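Local coordinates for aminoglycoside 3'-phosphotransferase AphA1-IAB (Acinetobacter baumannii, PDB 4GKH), which confers resistance to kanamycin and related aminoglycosides, very likely by transferring a phosphate from a nucleoside triphosphate to the 3'-hydroxyl of the antibiotic, at residues 106-111 and 238-243; 232-237 and 247-252. All blocks are in the same frame, centred on the assembly; numbering follows the deposited sequence.

Interaction 1: 106-111 and 238-243; sequences TAFQVL and GEFSPS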
ATOM      1  N   THR A 106      -5.402   0.518  12.105  1.00 31.20           N
ATOM      2  CA  THR A 106      -5.611   0.809  10.685  1.00 26.64           C
ATOM      3  C   THR A 106      -6.915   1.570  10.453  1.00 30.90           C
ATOM      4  O   THR A 106      -7.815   1.540  11.295  1.00 30.93           O
ATOM      5  CB  THR A 106      -5.623  -0.466   9.820  1.00 30.80           C
ATOM      6  OG1 THR A 106      -6.777  -1.255  10.147  1.00 31.53           O
ATOM      7  CG2 THR A 106      -4.353  -1.280  10.081  1.00 29.50           C
ATOM      8  N   ALA A 107      -7.014   2.242   9.307  1.00 28.61           N
ATOM      9  CA  ALA A 107      -8.252   2.930   8.953  1.00 31.97           C
ATOM     10  C   ALA A 107      -9.410   1.937   8.957  1.00 35.64           C
ATOM     11  O   ALA A 107     -10.525   2.261   9.382  1.00 33.37           O
ATOM     12  CB  ALA A 107      -8.124   3.617   7.591  1.00 29.14           C
ATOM     13  N   PHE A 108      -9.145   0.718   8.510  1.00 32.01           N
ATOM     14  CA  PHE A 108     -10.193  -0.306   8.518  1.00 34.53           C
ATOM     15  C   PHE A 108     -10.700  -0.568   9.937  1.00 32.92           C
ATOM     16  O   PHE A 108     -11.917  -0.562  10.203  1.00 30.80           O
ATOM     17  CB  PHE A 108      -9.669  -1.591   7.894  1.00 27.43           C
ATOM     18  CG  PHE A 108     -10.676  -2.717   7.876  1.00 30.50           C
ATOM     19  CD1 PHE A 108     -11.581  -2.837   6.834  1.00 39.74           C
ATOM     20  CD2 PHE A 108     -10.692  -3.669   8.888  1.00 37.86           C
ATOM     21  CE1 PHE A 108     -12.496  -3.888   6.808  1.00 36.84           C
ATOM     22  CE2 PHE A 108     -11.598  -4.715   8.863  1.00 38.68           C
ATOM     23  CZ  PHE A 108     -12.496  -4.822   7.825  1.00 37.92           C
ATOM     24  N   GLN A 109      -9.763  -0.773  10.857  1.00 33.85           N
ATOM     25  CA  GLN A 109     -10.103  -1.015  12.254  1.00 37.57           C
ATOM     26  C   GLN A 109     -10.905   0.128  12.870  1.00 37.48           C
ATOM     27  O   GLN A 109     -11.898  -0.108  13.553  1.00 36.84           O
ATOM     28  CB  GLN A 109      -8.842  -1.260  13.087  1.00 37.27           C
ATOM     29  CG  GLN A 109      -8.075  -2.537  12.712  1.00 40.82           C
ATOM     30  CD  GLN A 109      -6.824  -2.746  13.574  1.00 49.51           C
ATOM     31  OE1 GLN A 109      -5.761  -2.184  13.300  1.00 42.99           O
ATOM     32  NE2 GLN A 109      -6.956  -3.553  14.621  1.00 56.78           N
ATOM     33  N   VAL A 110     -10.469   1.368  12.650  1.00 34.00           N
ATOM     34  CA  VAL A 110     -11.121   2.525  13.251  0.51 35.85           C
ATOM     35  C   VAL A 110     -12.509   2.743  12.646  1.00 33.73           C
ATOM     36  O   VAL A 110     -13.453   3.177  13.323  1.00 37.58           O
ATOM     37  CB  VAL A 110     -10.251   3.786  13.069  0.51 46.05           C
ATOM     38  CG1 VAL A 110     -10.987   5.000  13.532  0.51 29.62           C
ATOM     39  CG2 VAL A 110      -8.935   3.636  13.826  0.51 33.73           C
ATOM     40  N   LEU A 111     -12.626   2.448  11.353  1.00 33.46           N
ATOM     41  CA  LEU A 111     -13.938   2.547  10.711  1.00 38.67           C
ATOM     42  C   LEU A 111     -14.924   1.553  11.354  1.00 33.97           C
ATOM     43  O   LEU A 111     -16.062   1.918  11.697  1.00 36.04           O
ATOM     44  CB  LEU A 111     -13.815   2.318   9.202  1.00 38.30           C
ATOM     45  CG  LEU A 111     -15.019   2.603   8.299  1.00 48.33           C
ATOM     46  CD1 LEU A 111     -15.502   4.024   8.491  1.00 45.62           C
ATOM     47  CD2 LEU A 111     -14.656   2.375   6.846  1.00 51.57           C
ATOM     48  N   GLY A 238     -15.921   0.445  -0.769  1.00 32.42           N
ATOM     49  CA  GLY A 238     -17.081  -0.259  -1.294  1.00 33.42           C
ATOM     50  C   GLY A 238     -17.582  -1.353  -0.378  1.00 33.81           C
ATOM     51  O   GLY A 238     -18.699  -1.837  -0.534  1.00 34.55           O
ATOM     52  N   GLU A 239     -16.752  -1.752   0.584  1.00 38.35           N
ATOM     53  CA  GLU A 239     -17.192  -2.729   1.574  1.00 33.26           C
ATOM     54  C   GLU A 239     -18.148  -2.088   2.583  1.00 36.19           C
ATOM     55  O   GLU A 239     -18.906  -2.786   3.261  1.00 41.53           O
ATOM     56  CB  GLU A 239     -15.994  -3.378   2.291  1.00 43.97           C
ATOM     57  CG  GLU A 239     -16.326  -4.728   2.946  1.00 66.72           C
ATOM     58  CD  GLU A 239     -15.120  -5.427   3.585  1.00 70.15           C
ATOM     59  OE1 GLU A 239     -15.318  -6.501   4.217  1.00 45.39           O
ATOM     60  OE2 GLU A 239     -13.984  -4.913   3.458  1.00 51.60           O
ATOM     61  N   PHE A 240     -18.118  -0.757   2.668  1.00 32.14           N
ATOM     62  CA  PHE A 240     -18.852  -0.039   3.705  1.00 34.53           C
ATOM     63  C   PHE A 240     -20.044   0.760   3.175  1.00 36.03           C
ATOM     64  O   PHE A 240     -21.130   0.696   3.738  1.00 39.47           O
ATOM     65  CB  PHE A 240     -17.907   0.896   4.471  1.00 35.85           C
ATOM     66  CG  PHE A 240     -16.837   0.174   5.235  1.00 42.73           C
ATOM     67  CD1 PHE A 240     -15.652  -0.178   4.620  1.00 33.57           C
ATOM     68  CD2 PHE A 240     -17.032  -0.171   6.565  1.00 33.07           C
ATOM     69  CE1 PHE A 240     -14.675  -0.854   5.317  1.00 37.82           C
ATOM     70  CE2 PHE A 240     -16.059  -0.844   7.269  1.00 46.10           C
ATOM     71  CZ  PHE A 240     -14.878  -1.185   6.647  1.00 38.38           C
ATOM     72  N   SER A 241     -19.847   1.500   2.088  1.00 39.61           N
ATOM     73  CA  SER A 241     -20.838   2.507   1.707  1.00 40.40           C
ATOM     74  C   SER A 241     -20.574   3.149   0.351  1.00 48.17           C
ATOM     75  O   SER A 241     -19.493   3.685   0.117  1.00 38.64           O
ATOM     76  CB  SER A 241     -20.852   3.620   2.767  1.00 41.87           C
ATOM     77  OG  SER A 241     -21.296   4.842   2.214  1.00 43.92           O
ATOM     78  N   PRO A 242     -21.584   3.142  -0.533  1.00 40.36           N
ATOM     79  CA  PRO A 242     -21.454   3.864  -1.798  1.00 38.03           C
ATOM     80  C   PRO A 242     -21.260   5.355  -1.550  1.00 37.49           C
ATOM     81  O   PRO A 242     -20.572   6.009  -2.324  1.00 39.94           O
ATOM     82  CB  PRO A 242     -22.805   3.630  -2.483  1.00 39.22           C
ATOM     83  CG  PRO A 242     -23.361   2.418  -1.829  1.00 47.77           C
ATOM     84  CD  PRO A 242     -22.897   2.487  -0.409  1.00 44.13           C
ATOM     85  N   SER A 243     -21.859   5.891  -0.490  0.50 33.72           N
ATOM     86  CA  SER A 243     -21.670   7.307  -0.170  0.50 38.94           C
ATOM     87  C   SER A 243     -20.211   7.623   0.181  0.50 37.92           C
ATOM     88  O   SER A 243     -19.656   8.647  -0.240  0.50 32.09           O
ATOM     89  CB  SER A 243     -22.603   7.744   0.965  0.50 40.45           C
ATOM     90  OG  SER A 243     -22.386   6.981   2.141  0.50 65.55           O
TER
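E239 reaches F108 with an extended side chain that brings OE2 to the edge of the phenyl ring, near its plane and 3.8 Å from CE1. A carboxylate oxygen facing ring hydrogens in this way is probably mildly favourable, though the approach is loose. The same side chain lies about 5 Å from the bound kanamycin, so this outer end of the contact borders the substrate site.

F240 does most of the work. With CG anti to its own carbonyl carbon (chi1 -64°), its ring projects across the gap to helix 107-113. L111 comes from the opposite direction and sets a methyl, CD2, over the middle of one face, 3.2 Å from the F240 ring centroid and only 2° off the normal. This is a nearly centred CH-pi contact, with all six ring carbons almost equally far from the methyl; the branch carbon CG of L111 sits 3.7 Å from F240 CE2. The leading end of the F240 ring, CZ, meets F108 CE1 at 3.6 Å. The two rings are oblique, planes 69° apart, and L202 touches both.

In this eukaryotic protein kinase-like fold, helix 107-113 begins at the inhibitor pocket, and its start is a capping box. Q109 N donates to T106 OG1 (3.1 Å), while T106 N donates back to Q109 OE1 (3.0 Å). Both residues line that pocket, and F108 and L111 lie on the helix that this box begins.

Beyond F240 the chain turns into the next helix. S241 stands at its N-cap, where OG accepts from the backbone N of L244, and P242 and S243 begin the helix.

Interaction 2: 232-237 and 247-252; sequences ILWNCL and RLFQKY. With KAN (kanamycin a), chain M.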
ATOM      1  N   ILE A 232      -7.748   1.835  -5.431  1.00 30.13           N
ATOM      2  CA  ILE A 232      -7.622   0.856  -4.371  1.00 29.65           C
ATOM      3  C   ILE A 232      -8.388   1.282  -3.128  1.00 32.42           C
ATOM      4  O   ILE A 232      -9.051   0.463  -2.496  1.00 30.19           O
ATOM      5  CB  ILE A 232      -6.138   0.558  -4.072  1.00 28.83           C
ATOM      6  CG1 ILE A 232      -5.522  -0.145  -5.291  1.00 36.27           C
ATOM      7  CG2 ILE A 232      -5.990  -0.281  -2.807  1.00 33.60           C
ATOM      8  CD1 ILE A 232      -4.092  -0.671  -5.071  1.00 40.49           C
ATOM      9  N   LEU A 233      -8.321   2.568  -2.785  1.00 27.95           N
ATOM     10  CA  LEU A 233      -9.047   3.037  -1.608  1.00 25.36           C
ATOM     11  C   LEU A 233     -10.552   2.994  -1.879  1.00 27.86           C
ATOM     12  O   LEU A 233     -11.353   2.627  -1.009  1.00 31.90           O
ATOM     13  CB  LEU A 233      -8.602   4.459  -1.230  1.00 26.34           C
ATOM     14  CG  LEU A 233      -9.273   5.020   0.033  1.00 31.91           C
ATOM     15  CD1 LEU A 233      -9.068   4.069   1.210  1.00 39.03           C
ATOM     16  CD2 LEU A 233      -8.725   6.412   0.369  1.00 28.62           C
ATOM     17  N   TRP A 234     -10.944   3.402  -3.085  1.00 32.84           N
ATOM     18  CA  TRP A 234     -12.355   3.383  -3.489  1.00 34.15           C
ATOM     19  C   TRP A 234     -12.921   1.954  -3.401  1.00 32.17           C
ATOM     20  O   TRP A 234     -14.062   1.723  -2.968  1.00 33.37           O
ATOM     21  CB  TRP A 234     -12.492   3.944  -4.917  1.00 29.58           C
ATOM     22  CG  TRP A 234     -13.887   4.018  -5.445  1.00 35.37           C
ATOM     23  CD1 TRP A 234     -14.759   5.065  -5.317  1.00 35.60           C
ATOM     24  CD2 TRP A 234     -14.566   3.026  -6.221  1.00 34.45           C
ATOM     25  NE1 TRP A 234     -15.945   4.770  -5.942  1.00 37.64           N
ATOM     26  CE2 TRP A 234     -15.855   3.524  -6.503  1.00 41.34           C
ATOM     27  CE3 TRP A 234     -14.219   1.756  -6.683  1.00 38.33           C
ATOM     28  CZ2 TRP A 234     -16.795   2.801  -7.241  1.00 46.48           C
ATOM     29  CZ3 TRP A 234     -15.162   1.030  -7.418  1.00 44.69           C
ATOM     30  CH2 TRP A 234     -16.428   1.559  -7.689  1.00 42.39           C
ATOM     31  N   ASN A 235     -12.102   0.988  -3.799  1.00 30.09           N
ATOM     32  CA  ASN A 235     -12.505  -0.416  -3.722  1.00 28.79           C
ATOM     33  C   ASN A 235     -12.753  -0.823  -2.257  1.00 30.77           C
ATOM     34  O   ASN A 235     -13.786  -1.426  -1.941  1.00 32.39           O
ATOM     35  CB  ASN A 235     -11.445  -1.320  -4.379  1.00 28.79           C
ATOM     36  CG  ASN A 235     -11.955  -2.734  -4.625  1.00 49.10           C
ATOM     37  OD1 ASN A 235     -13.112  -2.932  -4.986  1.00 53.39           O
ATOM     38  ND2 ASN A 235     -11.096  -3.718  -4.429  1.00 39.98           N
ATOM     39  N   CYS A 236     -11.833  -0.450  -1.368  1.00 29.77           N
ATOM     40  CA  CYS A 236     -11.961  -0.763   0.058  1.00 29.73           C
ATOM     41  C   CYS A 236     -13.236  -0.198   0.651  1.00 33.41           C
ATOM     42  O   CYS A 236     -13.961  -0.880   1.390  1.00 30.25           O
ATOM     43  CB  CYS A 236     -10.776  -0.199   0.837  1.00 29.71           C
ATOM     44  SG  CYS A 236      -9.250  -1.103   0.477  1.00 35.94           S
ATOM     45  N   LEU A 237     -13.496   1.064   0.333  1.00 28.09           N
ATOM     46  CA  LEU A 237     -14.672   1.754   0.852  1.00 31.23           C
ATOM     47  C   LEU A 237     -15.971   1.129   0.368  1.00 28.14           C
ATOM     48  O   LEU A 237     -17.007   1.250   1.016  1.00 33.07           O
ATOM     49  CB  LEU A 237     -14.611   3.234   0.498  1.00 29.27           C
ATOM     50  CG  LEU A 237     -13.518   4.034   1.210  1.00 39.09           C
ATOM     51  CD1 LEU A 237     -13.435   5.468   0.671  1.00 38.69           C
ATOM     52  CD2 LEU A 237     -13.780   4.040   2.707  1.00 35.24           C
ATOM     53  N   ARG A 247     -17.732  10.151  -1.635  1.00 39.77           N
ATOM     54  CA  ARG A 247     -17.141  11.204  -0.811  1.00 38.40           C
ATOM     55  C   ARG A 247     -15.621  11.295  -0.968  1.00 35.25           C
ATOM     56  O   ARG A 247     -15.045  12.387  -0.891  1.00 37.54           O
ATOM     57  CB  ARG A 247     -17.503  11.017   0.666  1.00 41.32           C
ATOM     58  CG  ARG A 247     -16.944  12.112   1.581  1.00 35.75           C
ATOM     59  CD  ARG A 247     -17.483  11.973   2.999  1.00 49.07           C
ATOM     60  NE  ARG A 247     -17.236  13.172   3.796  1.00 50.55           N
ATOM     61  CZ  ARG A 247     -18.177  14.030   4.167  1.00 46.17           C
ATOM     62  NH1 ARG A 247     -19.449  13.818   3.831  1.00 44.89           N
ATOM     63  NH2 ARG A 247     -17.850  15.092   4.891  1.00 45.72           N
ATOM     64  N   LEU A 248     -14.982  10.147  -1.178  1.00 34.25           N
ATOM     65  CA  LEU A 248     -13.542  10.103  -1.388  1.00 30.95           C
ATOM     66  C   LEU A 248     -13.145  10.955  -2.588  1.00 32.65           C
ATOM     67  O   LEU A 248     -12.270  11.805  -2.481  1.00 34.21           O
ATOM     68  CB  LEU A 248     -13.068   8.668  -1.590  1.00 28.27           C
ATOM     69  CG  LEU A 248     -11.613   8.595  -2.053  1.00 30.81           C
ATOM     70  CD1 LEU A 248     -10.689   9.178  -0.987  1.00 36.97           C
ATOM     71  CD2 LEU A 248     -11.240   7.133  -2.413  1.00 28.67           C
ATOM     72  N   PHE A 249     -13.793  10.722  -3.725  1.00 39.32           N
ATOM     73  CA  PHE A 249     -13.552  11.541  -4.911  1.00 36.81           C
ATOM     74  C   PHE A 249     -13.898  13.015  -4.703  1.00 38.83           C
ATOM     75  O   PHE A 249     -13.110  13.898  -5.065  1.00 42.10           O
ATOM     76  CB  PHE A 249     -14.307  10.994  -6.118  1.00 34.64           C
ATOM     77  CG  PHE A 249     -13.613   9.852  -6.786  1.00 36.65           C
ATOM     78  CD1 PHE A 249     -12.492  10.071  -7.563  1.00 41.16           C
ATOM     79  CD2 PHE A 249     -14.080   8.556  -6.643  1.00 45.59           C
ATOM     80  CE1 PHE A 249     -11.844   9.018  -8.183  1.00 40.28           C
ATOM     81  CE2 PHE A 249     -13.441   7.504  -7.264  1.00 53.23           C
ATOM     82  CZ  PHE A 249     -12.316   7.734  -8.027  1.00 37.57           C
ATOM     83  N   GLN A 250     -15.081  13.279  -4.141  1.00 31.32           N
ATOM     84  CA  GLN A 250     -15.506  14.644  -3.874  1.00 34.68           C
ATOM     85  C   GLN A 250     -14.487  15.447  -3.066  1.00 49.19           C
ATOM     86  O   GLN A 250     -14.098  16.546  -3.470  1.00 43.52           O
ATOM     87  CB  GLN A 250     -16.858  14.664  -3.159  1.00 36.66           C
ATOM     88  CG  GLN A 250     -17.260  16.041  -2.633  1.00 52.18           C
ATOM     89  CD  GLN A 250     -17.589  17.017  -3.739  1.00 74.72           C
ATOM     90  OE1 GLN A 250     -17.471  18.232  -3.566  1.00 80.59           O
ATOM     91  NE2 GLN A 250     -18.010  16.493  -4.887  1.00 69.33           N
ATOM     92  N   LYS A 251     -14.060  14.902  -1.930  1.00 38.32           N
ATOM     93  CA  LYS A 251     -13.148  15.608  -1.026  1.00 41.00           C
ATOM     94  C   LYS A 251     -11.753  15.703  -1.629  1.00 41.66           C
ATOM     95  O   LYS A 251     -11.036  16.665  -1.398  1.00 40.22           O
ATOM     96  CB  LYS A 251     -13.103  14.916   0.346  1.00 31.66           C
ATOM     97  CG  LYS A 251     -14.447  15.065   1.105  1.00 36.05           C
ATOM     98  CD  LYS A 251     -14.719  16.514   1.405  1.00 39.86           C
ATOM     99  CE  LYS A 251     -16.041  16.697   2.125  1.00 49.39           C
ATOM    100  NZ  LYS A 251     -16.107  18.061   2.720  1.00 63.37           N
ATOM    101  N   TYR A 252     -11.381  14.698  -2.412  1.00 31.86           N
ATOM    102  CA  TYR A 252     -10.064  14.683  -3.068  1.00 33.46           C
ATOM    103  C   TYR A 252      -9.995  15.805  -4.112  1.00 40.34           C
ATOM    104  O   TYR A 252      -8.930  16.361  -4.384  1.00 39.29           O
ATOM    105  CB  TYR A 252      -9.822  13.321  -3.727  1.00 31.21           C
ATOM    106  CG  TYR A 252      -8.533  13.239  -4.506  1.00 30.60           C
ATOM    107  CD1 TYR A 252      -7.337  12.917  -3.877  1.00 36.51           C
ATOM    108  CD2 TYR A 252      -8.517  13.470  -5.874  1.00 33.65           C
ATOM    109  CE1 TYR A 252      -6.154  12.817  -4.596  1.00 36.67           C
ATOM    110  CE2 TYR A 252      -7.348  13.383  -6.595  1.00 36.60           C
ATOM    111  CZ  TYR A 252      -6.173  13.056  -5.954  1.00 42.20           C
ATOM    112  OH  TYR A 252      -5.021  12.972  -6.687  1.00 30.53           O
TER
HETATM  113  C1  KAN M 301      -4.550  -7.761  -0.978  1.00 34.40           C
HETATM  114  C2  KAN M 301      -3.810  -6.793  -0.083  1.00 36.31           C
HETATM  115  C3  KAN M 301      -2.480  -6.357  -0.667  1.00 37.91           C
HETATM  116  C4  KAN M 301      -1.624  -7.604  -0.885  1.00 36.81           C
HETATM  117  C5  KAN M 301      -2.356  -8.521  -1.847  1.00 34.69           C
HETATM  118  C6  KAN M 301      -1.451  -9.745  -1.986  1.00 37.83           C
HETATM  119  C7  KAN M 301      -8.291  -7.304  -4.686  1.00 34.32           C
HETATM  120  C8  KAN M 301      -8.460  -7.665  -3.232  1.00 37.15           C
HETATM  121  C9  KAN M 301      -7.269  -7.063  -2.453  1.00 38.19           C
HETATM  122  C10 KAN M 301      -5.929  -7.656  -2.941  1.00 32.28           C
HETATM  123  C11 KAN M 301      -5.784  -7.243  -4.427  1.00 30.06           C
HETATM  124  C12 KAN M 301      -6.948  -7.830  -5.218  1.00 31.94           C
HETATM  125  C13 KAN M 301     -10.384  -7.753  -1.701  1.00 40.87           C
HETATM  126  C14 KAN M 301     -11.872  -7.603  -2.021  1.00 42.47           C
HETATM  127  C15 KAN M 301     -12.366  -6.175  -2.048  1.00 46.36           C
HETATM  128  C16 KAN M 301     -12.098  -5.551  -0.695  1.00 47.50           C
HETATM  129  C17 KAN M 301     -10.593  -5.617  -0.469  1.00 47.17           C
HETATM  130  C18 KAN M 301     -10.132  -4.848   0.790  1.00 53.85           C
HETATM  131  N1  KAN M 301      -2.063 -10.706  -2.909  1.00 36.92           N
HETATM  132  N2  KAN M 301      -4.519  -7.790  -4.948  1.00 26.71           N
HETATM  133  N3  KAN M 301      -9.434  -7.934  -5.386  1.00 35.48           N
HETATM  134  N4  KAN M 301     -13.812  -6.146  -2.300  1.00 47.23           N
HETATM  135  O5  KAN M 301      -3.636  -8.880  -1.267  1.00 35.63           O
HETATM  136  O6  KAN M 301      -4.646  -5.643   0.136  1.00 37.92           O
HETATM  137  O7  KAN M 301      -1.855  -5.474   0.275  1.00 42.26           O
HETATM  138  O8  KAN M 301      -0.366  -7.248  -1.474  1.00 37.38           O
HETATM  139  O9  KAN M 301      -4.821  -7.088  -2.212  1.00 32.63           O
HETATM  140  O10 KAN M 301      -7.463  -7.196  -1.022  1.00 38.99           O
HETATM  141  O11 KAN M 301      -9.751  -7.145  -2.826  1.00 37.14           O
HETATM  142  O12 KAN M 301     -10.136  -7.006  -0.483  1.00 43.02           O
HETATM  143  O13 KAN M 301     -12.079  -8.290  -3.260  1.00 42.83           O
HETATM  144  O14 KAN M 301     -12.518  -4.193  -0.741  1.00 48.96           O
HETATM  145  O15 KAN M 301      -8.678  -4.809   0.822  1.00 55.87           O
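L248 packing against L233, W234 and L237 joins two consecutive helices, 227-237 and 242-252, as a buried helical hairpin in the aminoglycoside-binding part of this kinase-like fold. The short segments run roughly antiparallel at 140°, their axes approaching to 10.7 Å, and the contact is apolar.

L248 is the central side chain. Its CG lies anti to the backbone N (chi1 170°), and both methyls reach L233. CD1 meets L233 CD2 at 3.7 Å, the two side chains crossing at a slant, whereas CD2 also bears on the helix backbone, 3.8 Å from the N of W234. One turn further along, L237 crosses L248 at about a right angle, its CD1 3.9 Å from L248 CB.

F249 adds a second contact: its ring reaches the indole of W234, with CE2 3.4 Å from W234 CD1; the indole meets the phenyl at its edge, and the planes stand 58° apart. L262 and L266 of helix 259-269 also touch the W234 side chain.

Helix 227-237 also serves the substrate site: N235 and C236 belong to the kanamycin pocket. The side chain of N235 stays clear of the leucines of the hairpin; its ND2 donates a hydrogen bond to D168 OD1, and N235 O lies 3.3 Å from O14 of kanamycin.

The two contacts share helix 242-252: interaction 1 covers the turn leading into it and its start, interaction 2 its later turns. Their centres are 10 Å apart, and segment 238-243 continues directly from 232-237, so the hairpin's connection is what packs on helix 107-113. L202 adds a second tie, touching F108 and F240 in one contact and L233 and C236 in the other. Kanamycin's pocket includes N235 and C236 of interaction 2, while in interaction 1 the E239 side chain comes only to about 5 Å of it. D199, the likely proton acceptor, is about 9 Å from the side chain of L233 and about 12 Å from that of F108. Interaction 1 alone extends to the inhibitor pocket.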